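Local coordinates for protein seryl-tRNA synthetase, cytoplasmic (Candida albicans, PDB 3QO8) that attaches serine to tRNA(Ser) in two steps, activating the amino acid with ATP as Ser-AMP and then transferring it to the acceptor end of the tRNA, at residues M1-F7 with I105-I111; K23-D27 with S341-N346. Residue numbers count along the deposited sequence, not the author numbering.

Contact 1: residues M1-F7 with I105-I111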
loop_
_atom_site.group_PDB
_atom_site.type_symbol
_atom_site.label_atom_id
_atom_site.label_comp_id
_atom_site.label_asym_id
_atom_site.label_seq_id
_atom_site.Cartn_x
_atom_site.Cartn_y
_atom_site.Cartn_z
ATOM N N MET A 1 -23.316 -14.286 -5.124
ATOM C CA MET A 1 -24.627 -14.184 -5.749
ATOM C C MET A 1 -25.606 -15.117 -5.049
ATOM O O MET A 1 -25.216 -15.916 -4.198
ATOM C CB MET A 1 -24.543 -14.548 -7.230
ATOM C CG MET A 1 -24.432 -16.034 -7.471
ATOM S SD MET A 1 -23.256 -16.432 -8.771
ATOM C CE MET A 1 -23.815 -15.318 -10.054
ATOM N N LEU A 2 -26.881 -14.992 -5.394
ATOM C CA LEU A 2 -27.908 -15.872 -4.868
ATOM C C LEU A 2 -27.825 -17.228 -5.554
ATOM O O LEU A 2 -27.298 -17.335 -6.654
ATOM C CB LEU A 2 -29.294 -15.268 -5.121
ATOM C CG LEU A 2 -29.560 -13.883 -4.526
ATOM C CD1 LEU A 2 -30.964 -13.402 -4.921
ATOM C CD2 LEU A 2 -29.415 -13.926 -3.012
ATOM N N ASP A 3 -28.354 -18.255 -4.898
ATOM C CA ASP A 3 -28.444 -19.575 -5.499
ATOM C C ASP A 3 -29.374 -19.550 -6.705
ATOM O O ASP A 3 -30.404 -18.872 -6.694
ATOM C CB ASP A 3 -28.951 -20.574 -4.481
ATOM N N ILE A 4 -29.008 -20.294 -7.741
ATOM C CA ILE A 4 -29.869 -20.479 -8.900
ATOM C C ILE A 4 -31.281 -20.898 -8.460
ATOM O O ILE A 4 -32.281 -20.347 -8.920
ATOM C CB ILE A 4 -29.279 -21.547 -9.837
ATOM C CG1 ILE A 4 -30.197 -21.801 -11.032
ATOM C CG2 ILE A 4 -29.013 -22.836 -9.070
ATOM C CD1 ILE A 4 -30.228 -20.663 -12.019
ATOM N N ASN A 5 -31.353 -21.855 -7.541
ATOM C CA ASN A 5 -32.633 -22.418 -7.129
ATOM C C ASN A 5 -33.553 -21.405 -6.455
ATOM O O ASN A 5 -34.773 -21.595 -6.408
ATOM C CB ASN A 5 -32.426 -23.663 -6.259
ATOM C CG ASN A 5 -31.998 -24.869 -7.069
ATOM O OD1 ASN A 5 -31.979 -24.825 -8.295
ATOM N ND2 ASN A 5 -31.651 -25.956 -6.388
ATOM N N ALA A 6 -32.977 -20.315 -5.951
ATOM C CA ALA A 6 -33.783 -19.259 -5.341
ATOM C C ALA A 6 -34.774 -18.652 -6.333
ATOM O O ALA A 6 -35.819 -18.141 -5.938
ATOM C CB ALA A 6 -32.889 -18.171 -4.749
ATOM N N PHE A 7 -34.439 -18.697 -7.617
ATOM C CA PHE A 7 -35.286 -18.107 -8.659
ATOM C C PHE A 7 -36.356 -19.082 -9.153
ATOM O O PHE A 7 -37.220 -18.714 -9.938
ATOM C CB PHE A 7 -34.430 -17.667 -9.857
ATOM C CG PHE A 7 -33.421 -16.599 -9.525
ATOM C CD1 PHE A 7 -33.676 -15.268 -9.824
ATOM C CD2 PHE A 7 -32.221 -16.929 -8.912
ATOM C CE1 PHE A 7 -32.758 -14.278 -9.512
ATOM C CE2 PHE A 7 -31.295 -15.950 -8.596
ATOM C CZ PHE A 7 -31.566 -14.618 -8.897
ATOM N N ILE A 105 -27.557 -13.571 -13.046
ATOM C CA ILE A 105 -27.719 -13.815 -11.621
ATOM C C ILE A 105 -26.739 -12.968 -10.820
ATOM O O ILE A 105 -27.064 -12.468 -9.738
ATOM C CB ILE A 105 -27.548 -15.291 -11.288
ATOM C CG1 ILE A 105 -28.733 -16.083 -11.861
ATOM C CG2 ILE A 105 -27.412 -15.484 -9.784
ATOM C CD1 ILE A 105 -28.548 -17.572 -11.812
ATOM N N ASN A 106 -25.551 -12.777 -11.378
ATOM C CA ASN A 106 -24.525 -11.973 -10.730
ATOM C C ASN A 106 -24.937 -10.519 -10.517
ATOM O O ASN A 106 -24.437 -9.853 -9.614
ATOM C CB ASN A 106 -23.217 -12.039 -11.522
ATOM C CG ASN A 106 -22.119 -11.231 -10.882
ATOM O OD1 ASN A 106 -21.624 -11.578 -9.810
ATOM N ND2 ASN A 106 -21.726 -10.143 -11.537
ATOM N N GLN A 107 -25.846 -10.035 -11.351
ATOM C CA GLN A 107 -26.329 -8.663 -11.242
ATOM C C GLN A 107 -27.353 -8.464 -10.112
ATOM O O GLN A 107 -27.575 -7.339 -9.669
ATOM C CB GLN A 107 -26.943 -8.211 -12.564
ATOM C CG GLN A 107 -26.006 -8.257 -13.746
ATOM C CD GLN A 107 -26.664 -7.738 -15.000
ATOM O OE1 GLN A 107 -27.257 -6.659 -15.000
ATOM N NE2 GLN A 107 -26.582 -8.510 -16.075
ATOM N N VAL A 108 -27.966 -9.549 -9.647
ATOM C CA VAL A 108 -29.013 -9.454 -8.634
ATOM C C VAL A 108 -28.428 -9.319 -7.227
ATOM O O VAL A 108 -27.631 -10.152 -6.786
ATOM C CB VAL A 108 -29.956 -10.672 -8.683
ATOM C CG1 VAL A 108 -31.050 -10.552 -7.618
ATOM C CG2 VAL A 108 -30.568 -10.815 -10.075
ATOM N N GLY A 109 -28.832 -8.266 -6.526
ATOM C CA GLY A 109 -28.393 -8.043 -5.161
ATOM C C GLY A 109 -28.948 -9.067 -4.192
ATOM O O GLY A 109 -29.928 -9.751 -4.477
ATOM N N ASN A 110 -28.296 -9.186 -3.042
ATOM C CA ASN A 110 -28.737 -10.088 -1.990
ATOM C C ASN A 110 -30.163 -9.715 -1.541
ATOM O O ASN A 110 -30.591 -8.563 -1.692
ATOM C CB ASN A 110 -27.764 -9.990 -0.812
ATOM C CG ASN A 110 -27.807 -11.207 0.081
ATOM O OD1 ASN A 110 -28.586 -12.123 -0.145
ATOM N ND2 ASN A 110 -26.944 -11.231 1.093
ATOM N N ILE A 111 -30.898 -10.681 -0.996
ATOM C CA ILE A 111 -32.257 -10.411 -0.514
ATOM C C ILE A 111 -32.231 -9.462 0.669
ATOM O O ILE A 111 -31.665 -9.777 1.718
ATOM C CB ILE A 111 -32.978 -11.691 -0.061
ATOM C CG1 ILE A 111 -32.995 -12.726 -1.186
ATOM C CG2 ILE A 111 -34.401 -11.362 0.423
ATOM C CD1 ILE A 111 -33.370 -12.146 -2.502
HETATM O O HOH W 1 -22.054 -12.180 -6.672
HETATM O O HOH W 2 -27.580 -12.851 -7.314
#
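Two side chains, Leu2 and Ile105, dominate the fit between the N-terminal segment 1-7 and segment 105-111; each gives up about 100 Å² of a total of 466 Å². Leu2 projects toward the extended residues 108-111 that follow the helix and sinks a methyl into the hollow there: its CD1 lies 3.9 Å from Val108 CG1, 3.8 Å from Gly109 O and 3.6 Å from Ile111 CD1, while its CD2 is 3.5 Å from Asn110 OD1. Ile105 is the reciprocal bump. Ile105 CG2 fits between Met1 CE (3.6 Å), Leu2 O (3.6 Å) and Phe7 CE2 (4.1 Å), and Ile105 CD1 meets Ile4 CD1 at 3.5 Å. Phe7 reaches back from the 3-10 turn 4-7, with its ring edge on Val108, CZ to CG2 being 4.1 Å. At the open end the Met1 thioether curls over the helix end, bringing CE to 3.4 Å from Asn106 N.

No direct hydrogen bond crosses this interface; water bridges the polar gaps. Water 2 accepts from Leu2 N (3.0 Å) and donates to Ile105 O (2.5 Å) and Val108 O (2.8 Å). Water 1 links Met1 N (2.9 Å) to Asn106 OD1 (3.2 Å).

The contact thus packs the chain start against the catalytic-domain end of helix 74-107, which with helix 30-65 forms the coiled-coil arm of the tRNA-binding N-terminal domain. Ile35 of helix 30-65 touches Phe7, Ile105 and Val108, Ile18 of helix 15-25 touches Phe7, Val108 and Ile111, and Tyr376 and Arg379 of helix 376-381 hydrogen-bond to the backbone of Val108 and Met1.

Contact 2: residues K23-D27 with S341-N346. With MG (magnesium ion), chain E.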
loop_
_atom_site.group_PDB
_atom_site.type_symbol
_atom_site.label_atom_id
_atom_site.label_comp_id
_atom_site.label_asym_id
_atom_site.label_seq_id
_atom_site.Cartn_x
_atom_site.Cartn_y
_atom_site.Cartn_z
ATOM N N LYS A 23 -36.899 -4.364 -6.047
ATOM C CA LYS A 23 -37.686 -3.140 -6.007
ATOM C C LYS A 23 -37.227 -2.253 -4.857
ATOM O O LYS A 23 -37.000 -1.055 -5.041
ATOM C CB LYS A 23 -39.167 -3.485 -5.860
ATOM C CG LYS A 23 -40.123 -2.465 -6.450
ATOM C CD LYS A 23 -41.477 -3.118 -6.687
ATOM C CE LYS A 23 -41.293 -4.466 -7.389
ATOM N NZ LYS A 23 -42.562 -5.228 -7.569
ATOM N N LYS A 24 -37.077 -2.846 -3.675
ATOM C CA LYS A 24 -36.558 -2.122 -2.511
ATOM C C LYS A 24 -35.188 -1.516 -2.783
ATOM O O LYS A 24 -34.874 -0.432 -2.296
ATOM C CB LYS A 24 -36.460 -3.049 -1.302
ATOM C CG LYS A 24 -37.791 -3.557 -0.799
ATOM C CD LYS A 24 -37.608 -4.289 0.505
ATOM C CE LYS A 24 -38.860 -5.026 0.915
ATOM N NZ LYS A 24 -38.540 -5.887 2.093
ATOM N N ARG A 25 -34.376 -2.232 -3.555
ATOM C CA ARG A 25 -33.012 -1.813 -3.855
ATOM C C ARG A 25 -32.996 -0.668 -4.861
ATOM O O ARG A 25 -31.999 0.042 -4.992
ATOM C CB ARG A 25 -32.197 -2.994 -4.414
ATOM C CG ARG A 25 -31.663 -3.957 -3.354
ATOM C CD ARG A 25 -30.773 -5.071 -3.957
ATOM N NE ARG A 25 -30.253 -5.896 -2.874
ATOM C CZ ARG A 25 -29.224 -5.537 -2.116
ATOM N NH1 ARG A 25 -28.591 -4.387 -2.349
ATOM N NH2 ARG A 25 -28.832 -6.316 -1.124
ATOM N N GLY A 26 -34.102 -0.503 -5.577
ATOM C CA GLY A 26 -34.139 0.414 -6.701
ATOM C C GLY A 26 -33.421 -0.179 -7.903
ATOM O O GLY A 26 -32.945 0.550 -8.772
ATOM N N ASP A 27 -33.334 -1.506 -7.947
ATOM C CA ASP A 27 -32.664 -2.199 -9.047
ATOM C C ASP A 27 -33.655 -2.941 -9.946
ATOM O O ASP A 27 -34.844 -3.026 -9.646
ATOM C CB ASP A 27 -31.608 -3.181 -8.518
ATOM C CG ASP A 27 -30.455 -2.487 -7.818
ATOM O OD1 ASP A 27 -30.330 -1.247 -7.942
ATOM O OD2 ASP A 27 -29.664 -3.188 -7.148
ATOM N N SER A 341 -32.919 0.537 2.221
ATOM C CA SER A 341 -32.688 -0.491 1.202
ATOM C C SER A 341 -31.968 0.034 -0.039
ATOM O O SER A 341 -31.151 -0.669 -0.623
ATOM C CB SER A 341 -34.002 -1.151 0.792
ATOM O OG SER A 341 -34.962 -0.173 0.404
ATOM N N GLY A 342 -32.271 1.267 -0.435
ATOM C CA GLY A 342 -31.742 1.821 -1.669
ATOM C C GLY A 342 -30.271 2.178 -1.624
ATOM O O GLY A 342 -29.684 2.510 -2.650
ATOM N N GLU A 343 -29.679 2.094 -0.435
ATOM C CA GLU A 343 -28.274 2.419 -0.221
ATOM C C GLU A 343 -27.421 1.207 0.170
ATOM O O GLU A 343 -26.271 1.360 0.581
ATOM C CB GLU A 343 -28.161 3.484 0.872
ATOM C CG GLU A 343 -28.757 4.816 0.477
ATOM C CD GLU A 343 -27.852 5.577 -0.465
ATOM O OE1 GLU A 343 -26.687 5.822 -0.085
ATOM O OE2 GLU A 343 -28.296 5.917 -1.580
ATOM N N LEU A 344 -27.982 0.008 0.065
ATOM C CA LEU A 344 -27.213 -1.207 0.346
ATOM C C LEU A 344 -26.447 -1.647 -0.894
ATOM O O LEU A 344 -27.000 -1.651 -1.990
ATOM C CB LEU A 344 -28.139 -2.351 0.783
ATOM C CG LEU A 344 -28.963 -2.141 2.051
ATOM C CD1 LEU A 344 -29.836 -3.360 2.327
ATOM C CD2 LEU A 344 -28.042 -1.839 3.225
ATOM N N ASN A 345 -25.185 -2.027 -0.728
ATOM C CA ASN A 345 -24.458 -2.670 -1.825
ATOM C C ASN A 345 -25.018 -4.074 -2.057
ATOM O O ASN A 345 -25.751 -4.583 -1.208
ATOM C CB ASN A 345 -22.935 -2.679 -1.573
ATOM C CG ASN A 345 -22.502 -3.693 -0.514
ATOM O OD1 ASN A 345 -23.178 -4.681 -0.263
ATOM N ND2 ASN A 345 -21.342 -3.453 0.092
ATOM N N ASN A 346 -24.672 -4.696 -3.188
ATOM C CA ASN A 346 -25.244 -5.984 -3.573
ATOM C C ASN A 346 -25.113 -7.072 -2.512
ATOM O O ASN A 346 -26.004 -7.896 -2.352
ATOM C CB ASN A 346 -24.604 -6.513 -4.867
ATOM C CG ASN A 346 -24.940 -5.677 -6.080
ATOM O OD1 ASN A 346 -25.799 -4.802 -6.033
ATOM N ND2 ASN A 346 -24.251 -5.945 -7.185
HETATM MG MG MG E . -27.507 -0.954 -4.164
HETATM O O HOH W 3 -29.755 -1.004 -3.070
HETATM O O HOH W 4 -27.928 -3.301 -5.055
HETATM O O HOH W 5 -30.460 2.002 -5.981
HETATM O O HOH W 6 -28.043 -0.126 -6.385
HETATM O O HOH W 7 -25.153 -0.784 -5.156
#
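Direct hydrogen bonds cross this interface at two places. Ser341 OG donates to Lys24 O at 2.7 Å, using a carbonyl in the last turn of helix 15-25, and Arg25 NH1 donates to Asn345 O at 3.1 Å with an N-H...O angle of 145°. The guanidinium edge also faces Leu344 O, 3.2 Å from NH1, while NH2 hydrogen-bonds to Asn110 O. Leu344 O is itself a magnesium ligand at 2.3 Å; waters 3, 4, 6 and 7 bind the ion at 2.4 to 2.6 Å. Three of these waters tie the metal to the helix end. Water 4 joins Arg25 NH1 (3.0 Å), Asp27 OD2 (2.7 Å) and Asn346 OD1 (2.8 Å), water 3 joins Arg25 O (3.1 Å) to Ser341 O (2.8 Å), and water 6 donates to Asp27 OD1 (3.0 Å). Asp27 therefore serves the ion through its second shell. The Asn345 side chain lies about 7 Å from a bound seryl-adenylate analogue.

A Schellman motif ends the helix, with Gly26 at phi 76° and Gly26 N bonded to Lys23 O at 3.0 Å. At Gly342 the backbones come closest, its CA 4.4 Å from Arg25 CA and 3.8 Å from Arg25 O. Beyond it, Leu344 CB packs 3.8 Å from Arg25 NH1.

Helix 15-25 of the N-terminal domain thereby docks on the catalytic-core loop between antiparallel strands 334-338 and 350-358, which also makes backbone hydrogen bonds to Val117 and Ser119.

From Met1 the chain runs through helix 15-25, whose end supplies the first half of contact 2, then out along helix 30-65 and back along helix 74-107, whose end and the residues just after it, 105-111, close contact 1, a loop with 97 intervening residues that are mostly helical. Contact 2 closes only much later, when the loop at 341-346 arrives from the catalytic core, with 313 residues between Asp27 and Ser341. Because 23-27 falls between the halves of contact 1 and 341-346 after both, the two closures cross. They also touch at Asn110, whose N hydrogen-bonds to Asn346 O at 2.7 Å and which Arg25 also reaches. Contact 1 thus gathers the N-terminal domain's base, and contact 2 fastens it to the core.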